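Asp/Glu-specific dipeptidyl-peptidase (Flavobacterium psychrophilum, PDB 5JXF) removes dipeptides from the N-terminus of oligopeptides as a serine-type peptidase of family S46, cutting strictly after acidic residues. Local coordinates at residues 106-111 / 455-460; 307-312 / 408-413; 315-320 / 339-344; 335-340 / 415-420. All coordinates share one frame; numbering follows the deposited sequence.

Contact 1: residues 106-111 / 455-460. Unlike the reference sequence in segment 455-460: Ser460 (reference Ala).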
# COMPACT_ATOMS: atom_id res chain seq x y z
N ALA A 106 -6.36 1.08 -31.14
CA ALA A 106 -6.92 0.21 -32.19
C ALA A 106 -8.09 -0.65 -31.68
O ALA A 106 -9.10 -0.82 -32.36
CB ALA A 106 -5.83 -0.67 -32.76
N ILE A 107 -7.95 -1.21 -30.48
CA ILE A 107 -9.05 -1.99 -29.93
C ILE A 107 -10.30 -1.13 -29.68
O ILE A 107 -11.41 -1.51 -30.07
CB ILE A 107 -8.63 -2.69 -28.62
CG1 ILE A 107 -7.57 -3.74 -28.92
CG2 ILE A 107 -9.82 -3.35 -27.97
CD1 ILE A 107 -6.62 -3.95 -27.81
N GLN A 108 -10.10 0.03 -29.04
CA GLN A 108 -11.22 0.95 -28.74
C GLN A 108 -11.86 1.38 -30.03
O GLN A 108 -13.07 1.53 -30.12
CB GLN A 108 -10.75 2.19 -27.97
CG GLN A 108 -11.88 3.17 -27.58
CD GLN A 108 -12.12 4.29 -28.61
OE1 GLN A 108 -11.32 4.51 -29.53
NE2 GLN A 108 -13.23 5.01 -28.44
N ASN A 109 -11.01 1.60 -31.04
CA ASN A 109 -11.51 2.03 -32.33
C ASN A 109 -12.40 0.97 -32.97
O ASN A 109 -13.38 1.35 -33.62
CB ASN A 109 -10.36 2.41 -33.27
CG ASN A 109 -10.86 3.07 -34.55
OD1 ASN A 109 -11.72 3.96 -34.52
ND2 ASN A 109 -10.32 2.63 -35.68
N HIS A 110 -12.15 -0.34 -32.81
CA HIS A 110 -13.19 -1.20 -33.39
C HIS A 110 -14.16 -1.73 -32.32
O HIS A 110 -14.83 -2.73 -32.55
CB HIS A 110 -12.70 -2.42 -34.20
CG HIS A 110 -11.55 -2.13 -35.13
ND1 HIS A 110 -11.45 -2.75 -36.36
CD2 HIS A 110 -10.37 -1.54 -34.91
CE1 HIS A 110 -10.31 -2.39 -36.93
NE2 HIS A 110 -9.60 -1.72 -36.05
N SER A 111 -14.22 -1.11 -31.15
CA SER A 111 -15.20 -1.57 -30.18
C SER A 111 -16.49 -0.77 -30.28
O SER A 111 -16.50 0.36 -30.78
CB SER A 111 -14.62 -1.49 -28.77
OG SER A 111 -13.53 -2.38 -28.65
N PHE A 455 -15.84 12.99 -32.95
CA PHE A 455 -17.23 13.08 -32.51
C PHE A 455 -17.83 11.72 -32.15
O PHE A 455 -18.82 11.67 -31.42
CB PHE A 455 -18.09 13.75 -33.58
CG PHE A 455 -17.89 15.23 -33.64
CD1 PHE A 455 -18.47 16.06 -32.69
CD2 PHE A 455 -17.12 15.80 -34.64
CE1 PHE A 455 -18.29 17.43 -32.74
CE2 PHE A 455 -16.92 17.17 -34.70
CZ PHE A 455 -17.51 17.99 -33.74
N LYS A 456 -17.24 10.63 -32.66
CA LYS A 456 -17.65 9.29 -32.25
C LYS A 456 -17.35 9.12 -30.76
O LYS A 456 -18.08 8.44 -30.05
CB LYS A 456 -16.94 8.20 -33.08
CG LYS A 456 -17.21 6.76 -32.59
CD LYS A 456 -16.82 5.69 -33.62
CE LYS A 456 -15.32 5.61 -33.89
NZ LYS A 456 -14.50 5.08 -32.75
N ASP A 457 -16.28 9.76 -30.29
CA ASP A 457 -15.81 9.59 -28.92
C ASP A 457 -16.13 10.81 -28.06
O ASP A 457 -15.82 10.86 -26.87
CB ASP A 457 -14.30 9.31 -28.90
CG ASP A 457 -13.91 8.14 -29.80
OD1 ASP A 457 -14.78 7.29 -30.10
OD2 ASP A 457 -12.73 8.06 -30.21
N PHE A 458 -16.75 11.81 -28.67
CA PHE A 458 -17.08 13.04 -27.97
C PHE A 458 -18.44 12.94 -27.30
O PHE A 458 -19.44 12.59 -27.93
CB PHE A 458 -17.06 14.24 -28.92
CG PHE A 458 -17.45 15.54 -28.26
CD1 PHE A 458 -16.54 16.22 -27.46
CD2 PHE A 458 -18.72 16.07 -28.42
CE1 PHE A 458 -16.89 17.42 -26.85
CE2 PHE A 458 -19.08 17.26 -27.81
CZ PHE A 458 -18.16 17.93 -27.03
N ASN A 459 -18.47 13.26 -26.01
CA ASN A 459 -19.72 13.31 -25.28
C ASN A 459 -19.93 14.72 -24.76
O ASN A 459 -19.18 15.17 -23.89
CB ASN A 459 -19.73 12.29 -24.14
CG ASN A 459 -21.11 12.10 -23.53
OD1 ASN A 459 -21.53 12.87 -22.67
ND2 ASN A 459 -21.82 11.07 -23.98
N SER A 460 -20.91 15.42 -25.32
CA SER A 460 -21.21 16.79 -24.94
C SER A 460 -21.40 16.96 -23.43
O SER A 460 -20.83 17.87 -22.83
CB SER A 460 -22.45 17.28 -25.69
OG SER A 460 -23.14 18.28 -24.96

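Contact 2: residues 307-312 / 408-413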
# COMPACT_ATOMS: atom_id res chain seq x y z
N PRO A 307 3.32 20.38 -10.66
CA PRO A 307 2.14 20.57 -9.81
C PRO A 307 0.95 21.15 -10.58
O PRO A 307 -0.19 20.72 -10.38
CB PRO A 307 2.62 21.56 -8.74
CG PRO A 307 4.09 21.44 -8.73
CD PRO A 307 4.49 21.11 -10.13
N ALA A 308 1.22 22.13 -11.45
CA ALA A 308 0.18 22.71 -12.29
C ALA A 308 -0.55 21.64 -13.12
O ALA A 308 -1.76 21.47 -12.98
CB ALA A 308 0.78 23.78 -13.21
N LYS A 309 0.21 20.93 -13.95
CA LYS A 309 -0.34 19.90 -14.83
C LYS A 309 -1.02 18.75 -14.07
O LYS A 309 -2.02 18.20 -14.52
CB LYS A 309 0.76 19.34 -15.73
CG LYS A 309 1.27 20.34 -16.77
CD LYS A 309 2.13 19.65 -17.81
CE LYS A 309 3.43 19.15 -17.22
NZ LYS A 309 4.34 18.58 -18.26
N ILE A 310 -0.46 18.39 -12.92
CA ILE A 310 -1.08 17.39 -12.07
C ILE A 310 -2.48 17.82 -11.61
O ILE A 310 -3.46 17.09 -11.78
CB ILE A 310 -0.18 17.10 -10.85
CG1 ILE A 310 1.02 16.26 -11.29
CG2 ILE A 310 -0.97 16.37 -9.77
CD1 ILE A 310 2.16 16.25 -10.29
N GLU A 311 -2.57 19.02 -11.05
CA GLU A 311 -3.85 19.55 -10.57
C GLU A 311 -4.88 19.64 -11.70
O GLU A 311 -6.05 19.31 -11.51
CB GLU A 311 -3.67 20.92 -9.92
CG GLU A 311 -4.03 20.95 -8.45
CD GLU A 311 -4.02 22.36 -7.87
OE1 GLU A 311 -5.01 23.10 -8.07
OE2 GLU A 311 -3.03 22.73 -7.20
N ILE A 312 -4.43 20.06 -12.88
CA ILE A 312 -5.34 20.19 -14.02
C ILE A 312 -5.87 18.83 -14.47
O ILE A 312 -7.08 18.68 -14.64
CB ILE A 312 -4.67 20.88 -15.21
CG1 ILE A 312 -4.30 22.31 -14.85
CG2 ILE A 312 -5.60 20.88 -16.42
CD1 ILE A 312 -3.61 23.01 -15.99
N PHE A 408 -2.36 26.75 -20.53
CA PHE A 408 -3.03 26.88 -21.83
C PHE A 408 -3.08 25.56 -22.60
O PHE A 408 -4.16 25.14 -23.05
CB PHE A 408 -2.36 27.95 -22.69
CG PHE A 408 -2.99 28.10 -24.04
CD1 PHE A 408 -4.13 28.87 -24.20
CD2 PHE A 408 -2.46 27.45 -25.15
CE1 PHE A 408 -4.72 29.01 -25.45
CE2 PHE A 408 -3.05 27.57 -26.39
CZ PHE A 408 -4.18 28.35 -26.54
N ASN A 409 -1.94 24.90 -22.79
CA ASN A 409 -1.92 23.58 -23.42
C ASN A 409 -2.83 22.55 -22.74
O ASN A 409 -3.50 21.77 -23.41
CB ASN A 409 -0.50 23.01 -23.44
CG ASN A 409 0.46 23.85 -24.23
OD1 ASN A 409 0.09 24.52 -25.18
ND2 ASN A 409 1.73 23.79 -23.84
N GLU A 410 -2.84 22.53 -21.40
CA GLU A 410 -3.56 21.47 -20.70
C GLU A 410 -5.06 21.72 -20.75
O GLU A 410 -5.84 20.78 -20.85
CB GLU A 410 -3.09 21.35 -19.24
CG GLU A 410 -1.76 20.60 -19.09
CD GLU A 410 -1.86 19.10 -19.34
OE1 GLU A 410 -2.88 18.47 -18.96
OE2 GLU A 410 -0.92 18.53 -19.94
N VAL A 411 -5.45 22.98 -20.73
CA VAL A 411 -6.86 23.30 -20.57
C VAL A 411 -7.55 23.51 -21.91
O VAL A 411 -8.68 23.04 -22.12
CB VAL A 411 -7.05 24.54 -19.68
CG1 VAL A 411 -8.48 25.05 -19.75
CG2 VAL A 411 -6.66 24.21 -18.24
N VAL A 412 -6.88 24.18 -22.83
CA VAL A 412 -7.48 24.48 -24.12
C VAL A 412 -7.14 23.42 -25.18
O VAL A 412 -8.02 23.00 -25.95
CB VAL A 412 -7.04 25.87 -24.61
CG1 VAL A 412 -7.60 26.16 -25.99
CG2 VAL A 412 -7.48 26.93 -23.62
N VAL A 413 -5.89 22.98 -25.21
CA VAL A 413 -5.43 22.06 -26.25
C VAL A 413 -5.74 20.58 -26.00
O VAL A 413 -6.10 19.84 -26.92
CB VAL A 413 -3.90 22.21 -26.46
CG1 VAL A 413 -3.40 21.25 -27.53
CG2 VAL A 413 -3.55 23.64 -26.81

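Contact 3: residues 315-320 / 339-344. With ARG (arginine), chain E.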
# COMPACT_ATOMS: atom_id res chain seq x y z
N ALA A 315 -8.51 17.07 -11.93
CA ALA A 315 -9.87 17.56 -12.03
C ALA A 315 -10.56 16.97 -13.27
O ALA A 315 -11.70 16.50 -13.18
CB ALA A 315 -9.89 19.07 -12.07
N ALA A 316 -9.87 16.96 -14.41
CA ALA A 316 -10.42 16.38 -15.65
C ALA A 316 -10.77 14.90 -15.50
O ALA A 316 -11.86 14.46 -15.90
CB ALA A 316 -9.44 16.56 -16.81
N LEU A 317 -9.84 14.14 -14.95
CA LEU A 317 -10.02 12.70 -14.80
C LEU A 317 -11.14 12.37 -13.81
O LEU A 317 -11.90 11.42 -14.04
CB LEU A 317 -8.71 12.05 -14.35
CG LEU A 317 -7.55 12.06 -15.36
CD1 LEU A 317 -6.25 11.71 -14.67
CD2 LEU A 317 -7.83 11.12 -16.52
N LYS A 318 -11.25 13.13 -12.73
CA LYS A 318 -12.29 12.84 -11.73
C LYS A 318 -13.66 12.93 -12.40
O LYS A 318 -14.49 12.03 -12.25
CB LYS A 318 -12.19 13.79 -10.53
N VAL A 319 -13.86 13.99 -13.18
CA VAL A 319 -15.10 14.17 -13.92
C VAL A 319 -15.36 13.01 -14.87
O VAL A 319 -16.46 12.46 -14.91
CB VAL A 319 -15.10 15.48 -14.73
CG1 VAL A 319 -16.32 15.54 -15.65
CG2 VAL A 319 -15.07 16.69 -13.79
N GLN A 320 -14.33 12.61 -15.60
CA GLN A 320 -14.48 11.58 -16.61
C GLN A 320 -14.73 10.21 -15.97
O GLN A 320 -15.62 9.48 -16.42
CB GLN A 320 -13.25 11.53 -17.52
CG GLN A 320 -13.21 12.71 -18.47
CD GLN A 320 -11.87 12.87 -19.15
OE1 GLN A 320 -11.19 11.90 -19.45
NE2 GLN A 320 -11.49 14.12 -19.36
N ALA A 339 -7.15 6.86 -20.47
CA ALA A 339 -5.90 6.16 -20.15
C ALA A 339 -4.64 6.97 -20.48
O ALA A 339 -3.68 6.98 -19.71
CB ALA A 339 -5.86 4.82 -20.87
N GLY A 340 -4.64 7.63 -21.64
CA GLY A 340 -3.53 8.49 -22.01
C GLY A 340 -3.28 9.59 -21.00
O GLY A 340 -2.18 9.72 -20.47
N VAL A 341 -4.33 10.37 -20.73
CA VAL A 341 -4.29 11.46 -19.75
C VAL A 341 -3.88 10.97 -18.36
O VAL A 341 -3.00 11.57 -17.72
CB VAL A 341 -5.66 12.17 -19.65
CG1 VAL A 341 -5.71 13.09 -18.43
CG2 VAL A 341 -5.93 12.97 -20.93
N ALA A 342 -4.51 9.89 -17.91
CA ALA A 342 -4.30 9.32 -16.57
C ALA A 342 -2.87 8.83 -16.34
O ALA A 342 -2.31 8.98 -15.26
CB ALA A 342 -5.30 8.18 -16.33
N ASN A 343 -2.29 8.24 -17.37
CA ASN A 343 -0.94 7.69 -17.31
C ASN A 343 0.13 8.72 -16.93
O ASN A 343 0.95 8.47 -16.06
CB ASN A 343 -0.58 7.06 -18.65
CG ASN A 343 0.68 6.24 -18.58
OD1 ASN A 343 0.86 5.43 -17.66
ND2 ASN A 343 1.57 6.44 -19.55
N TYR A 344 0.11 9.87 -17.59
CA TYR A 344 1.06 10.93 -17.26
C TYR A 344 0.70 11.67 -15.96
O TYR A 344 1.59 12.14 -15.24
CB TYR A 344 1.17 11.92 -18.42
CG TYR A 344 2.00 11.35 -19.54
CD1 TYR A 344 3.38 11.27 -19.43
CD2 TYR A 344 1.40 10.83 -20.67
CE1 TYR A 344 4.15 10.73 -20.43
CE2 TYR A 344 2.17 10.28 -21.69
CZ TYR A 344 3.55 10.24 -21.56
OH TYR A 344 4.34 9.70 -22.55
N ARG E . 2.24 2.99 -17.38
CA ARG E . 2.30 2.45 -18.73
C ARG E . 3.27 3.30 -19.56
O ARG E . 3.09 4.50 -19.67
CB ARG E . 0.90 2.41 -19.36
CG ARG E . -0.09 1.47 -18.67
CD ARG E . -1.48 1.55 -19.29
NE ARG E . -2.02 2.91 -19.22
CZ ARG E . -2.78 3.37 -18.23
NH1 ARG E . -3.11 2.58 -17.20
NH2 ARG E . -3.23 4.62 -18.25

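Contact 4: residues 335-340 / 415-420. With ARG (arginine), chain E.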
# COMPACT_ATOMS: atom_id res chain seq x y z
N ALA A 335 -12.31 5.52 -23.16
CA ALA A 335 -11.32 4.57 -22.67
C ALA A 335 -9.91 4.99 -23.02
O ALA A 335 -9.07 5.17 -22.13
CB ALA A 335 -11.60 3.18 -23.24
N SER A 336 -9.67 5.18 -24.31
CA SER A 336 -8.34 5.51 -24.79
C SER A 336 -7.93 6.91 -24.36
O SER A 336 -6.81 7.12 -23.90
CB SER A 336 -8.28 5.40 -26.32
OG SER A 336 -6.96 5.64 -26.77
N LYS A 337 -8.85 7.85 -24.51
CA LYS A 337 -8.55 9.23 -24.14
C LYS A 337 -8.29 9.37 -22.64
O LYS A 337 -7.43 10.15 -22.24
CB LYS A 337 -9.69 10.17 -24.57
CG LYS A 337 -9.93 10.19 -26.08
CD LYS A 337 -10.97 11.24 -26.45
CE LYS A 337 -12.30 10.96 -25.78
NZ LYS A 337 -13.39 11.87 -26.24
N TYR A 338 -9.02 8.62 -21.81
CA TYR A 338 -8.81 8.66 -20.36
C TYR A 338 -7.45 8.06 -19.97
O TYR A 338 -6.69 8.68 -19.22
CB TYR A 338 -9.93 7.92 -19.62
CG TYR A 338 -9.80 7.93 -18.11
CD1 TYR A 338 -9.02 6.98 -17.45
CD2 TYR A 338 -10.46 8.88 -17.34
CE1 TYR A 338 -8.91 6.98 -16.07
CE2 TYR A 338 -10.35 8.89 -15.95
CZ TYR A 338 -9.57 7.95 -15.33
OH TYR A 338 -9.45 7.95 -13.96
N ALA A 339 -7.15 6.86 -20.47
CA ALA A 339 -5.90 6.16 -20.15
C ALA A 339 -4.64 6.97 -20.48
O ALA A 339 -3.68 6.98 -19.71
CB ALA A 339 -5.86 4.82 -20.87
N GLY A 340 -4.64 7.63 -21.64
CA GLY A 340 -3.53 8.49 -22.01
C GLY A 340 -3.28 9.59 -21.00
O GLY A 340 -2.18 9.72 -20.47
N ASN A 415 -7.27 18.80 -22.61
CA ASN A 415 -8.28 18.17 -21.75
C ASN A 415 -9.75 18.55 -22.00
O ASN A 415 -10.64 17.73 -21.77
CB ASN A 415 -7.96 18.46 -20.30
CG ASN A 415 -6.71 17.77 -19.84
OD1 ASN A 415 -6.76 16.65 -19.32
ND2 ASN A 415 -5.57 18.43 -20.02
N THR A 416 -9.99 19.78 -22.44
CA THR A 416 -11.34 20.20 -22.80
C THR A 416 -11.55 20.07 -24.30
O THR A 416 -10.97 20.82 -25.09
CB THR A 416 -11.61 21.64 -22.40
OG1 THR A 416 -11.12 21.87 -21.08
CG2 THR A 416 -13.09 21.93 -22.47
N GLU A 417 -12.38 19.11 -24.70
CA GLU A 417 -12.44 18.68 -26.09
C GLU A 417 -13.05 19.73 -27.02
O GLU A 417 -12.71 19.79 -28.20
CB GLU A 417 -13.20 17.35 -26.20
CG GLU A 417 -12.50 16.19 -25.47
CD GLU A 417 -13.31 14.90 -25.46
OE1 GLU A 417 -12.96 13.99 -26.25
OE2 GLU A 417 -14.28 14.78 -24.68
N LEU A 418 -13.94 20.57 -26.49
CA LEU A 418 -14.54 21.62 -27.30
C LEU A 418 -13.55 22.75 -27.57
O LEU A 418 -13.47 23.27 -28.68
CB LEU A 418 -15.80 22.18 -26.64
CG LEU A 418 -16.49 23.33 -27.38
CD1 LEU A 418 -18.00 23.14 -27.43
CD2 LEU A 418 -16.15 24.69 -26.77
N LEU A 419 -12.81 23.14 -26.53
CA LEU A 419 -11.76 24.15 -26.66
C LEU A 419 -10.68 23.63 -27.61
O LEU A 419 -10.06 24.40 -28.35
CB LEU A 419 -11.15 24.47 -25.30
CG LEU A 419 -12.10 24.91 -24.18
CD1 LEU A 419 -11.31 25.28 -22.94
CD2 LEU A 419 -12.97 26.08 -24.63
N SER A 420 -10.47 22.32 -27.56
CA SER A 420 -9.50 21.65 -28.40
C SER A 420 -9.86 21.83 -29.87
O SER A 420 -9.01 22.20 -30.69
CB SER A 420 -9.42 20.17 -28.03
OG SER A 420 -8.49 19.50 -28.85
N ARG E . 2.24 2.99 -17.38
CA ARG E . 2.30 2.45 -18.73
C ARG E . 3.27 3.30 -19.56
O ARG E . 3.09 4.50 -19.67
CB ARG E . 0.90 2.41 -19.36
CG ARG E . -0.09 1.47 -18.67
CD ARG E . -1.48 1.55 -19.29
NE ARG E . -2.02 2.91 -19.22
CZ ARG E . -2.78 3.37 -18.23
NH1 ARG E . -3.11 2.58 -17.20
NH2 ARG E . -3.23 4.62 -18.25

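Contact 1: residues 106-111 / 455-460
Two donors converge on OD1 of Asp457: the amide nitrogen of Gln108 from across the gap, and the ammonium of its own neighbour Lys456. Gln108 NE2 reaches Asp457 OD1 at 3.2 Å, a weak bond bent to 155° at the hydrogen. The two side chains come from opposite directions, with the amide plane turned 76° from the carboxylate plane. Lys456 NZ lies 3.5 Å from Asp457 OD1, a long salt bridge between neighbours in sequence. With these donors beside it, Asp457 is likely to stay ionised. The stronger partner of Gln108 NE2 lies elsewhere: the carbonyl oxygen of Ile332, on helix 328-357, takes a second hydrogen bond from it. Gln108 gets there because CG stands opposite the backbone N and the chain then turns sharply at chi2 (-93°), which swings the amide out from the helix flank. At the next residue, the side chain of Asn109 crosses that of Lys456 at about a right angle, and Lys456 NZ gives Asn109 OD1 a weak bond of 3.5 Å. A leucine in place of Gln108 would probably leave both Asp457 OD1 and the Ile332 carbonyl short of a donor and weaken the tie to helix 328-357. Lys456 O is bonded to Gln333 NE2 of that helix, and Asn459 ND2 makes a weak bond to Gln333 OE1. The whole is a loose polar bridge between the C-terminal end of helix 100-109, which carries the probable catalytic His101, and the turn after helix 452-456: a seam between the chymotrypsin-like peptidase part and the helical part of the S46 fold.

Contact 2: residues 307-312 / 408-413
The bend at chi2 of Glu410 (-72°) turns its carboxylate aside and leaves the CB-CG part to face Lys309 and Ile312. In Ile312 the extended chain (chi2 179°) carries CD1 alongside the opposing helix, so that CD1 and CG2 both rest on Glu410 CB, Ile312 CD1 standing 3.7 Å from Glu410 CB. Both methyls also meet Val411, with Ile312 CG2 3.9 Å from Val411 CG2; these two side chains cross at about a right angle. Beside this apolar patch the aliphatic stem of Lys309 lies across that of Glu410, Lys309 CG to Glu410 CG being 3.8 Å. The charged ends do not pair: Lys309 NZ stays 5.5 Å from Glu410 OE2. Through OE1 the carboxylate forms a salt bridge with Arg313, the next residue of the same helix 295-325, while the lysine ammonium makes a cation-pi contact with the ring of Trp348. The contact is thus mainly between carbons, although Glu410 OE2 also nears Lys309 CD. Leu470 of helix 460-477 touches both Ile312 and Val411 and closes the patch from another helix. The segment axes come within 10.1 Å and run 22° from parallel, and helix 386-415 has a wider pi-type turn at 409-413. This is side-by-side packing of near-parallel helices within the all-helical part of the S46 peptidase, away from its catalytic residues.

Contact 3: residues 315-320 / 339-344
The carboxamide of Asn343 is the flat group here, and it meets the bound arginine of the Arg-Asp dipeptide through both its polar atoms, while Leu317 packs on Val341 and Ala342 at the other side of the helix. Asn343 OD1 accepts from the ligand's amino nitrogen, arginine N, at 2.8 Å. Asn343 ND2 in turn donates to the arginine O; the modelled length is very short, so its exact value is doubtful. A chi1 of -169° places the amide on the side of the helix away from Leu317, in the pocket, where Asn228 ND2 also bonds OD1 and should limit its rotation. One turn earlier, arginine NH2 makes a weak bond of 2.8 Å to Ala339 O, and arginine NH2 also lies 3.6 Å from Asn343 CB. A valine in place of Asn343 would probably leave the ligand's amino group without this acceptor and the Asn228 amide without its mate. Behind the pocket, Leu317 sets its two methyls against Val341 and Ala342: Leu317 CD2 presses to 3.5 Å from Val341 CG1, tighter than usual, and Leu317 CD1 comes 3.6 Å from Ala342 CA. The side chains of Leu317 and Val341 slide past each other in opposite directions. Helices 295-325 and 328-357, joined by a short turn, thus form an antiparallel helical hairpin whose second helix turns one flank to the hydrophobic core and the other to the site that holds the dipeptide's N-terminal residue.

Contact 4: residues 335-340 / 415-420
Lys337 and Glu417 come from opposite directions, the lysine ammonium toward one carboxylate oxygen, OE1, in a salt bridge across the space between helix 328-357 and the start of helix 417-435. The contact is small, 79 Å² of buried surface summed over both sides, and between the two segments these two side chains alone carry it. Glu417 sends its CG back beside its own backbone N and then extends fully (chi2 175°), while the lysine chain bends once at chi3 (-61°) to bring its ammonium to the carboxylate. The modelled separation of Lys337 NZ and Glu417 OE1, 2.2 Å, is too close, so the details of this salt bridge are doubtful. The second oxygen, Glu417 OE2, has a partner in the hydroxyl of Tyr334; the lysine ammonium probably also feels the ring of that tyrosine, in a cation-pi contact, and the carbonyl oxygen of Asp457, to which NZ is hydrogen-bonded. Behind Glu417, the carboxylate of Asp463 accepts from the backbone N of both Glu417 and Leu418, in the first turn of the helix. Thr416, at the N-cap position, makes no capping bond with its side chain. The result is an interhelical salt bridge at the N-terminal end of helix 417-435, joining the back of the substrate-binding helix to helix 417-435 of the helical part.

Along the chain the segments come in the order 106-111, 307-312, 315-320, 335-340 overlapping 339-344, 408-413, 415-420 and 455-460, so contact 1 spans all the others while contacts 2 and 4 interleave. Helix 295-325 serves contacts 2 and 3, helix 328-357 contacts 3 and 4, which share Ala339 and Gly340 and have centres about 8 Å apart. Contact 4 touches contact 1, centres about 11 Å apart, and contact 2, about 12 Å; contacts 1 and 2 are separate, about 23 Å between centres. The set thus runs from the helix that carries the probable catalytic histidine through the substrate-binding helix into the neighbouring helices, physically linking pocket and bundle.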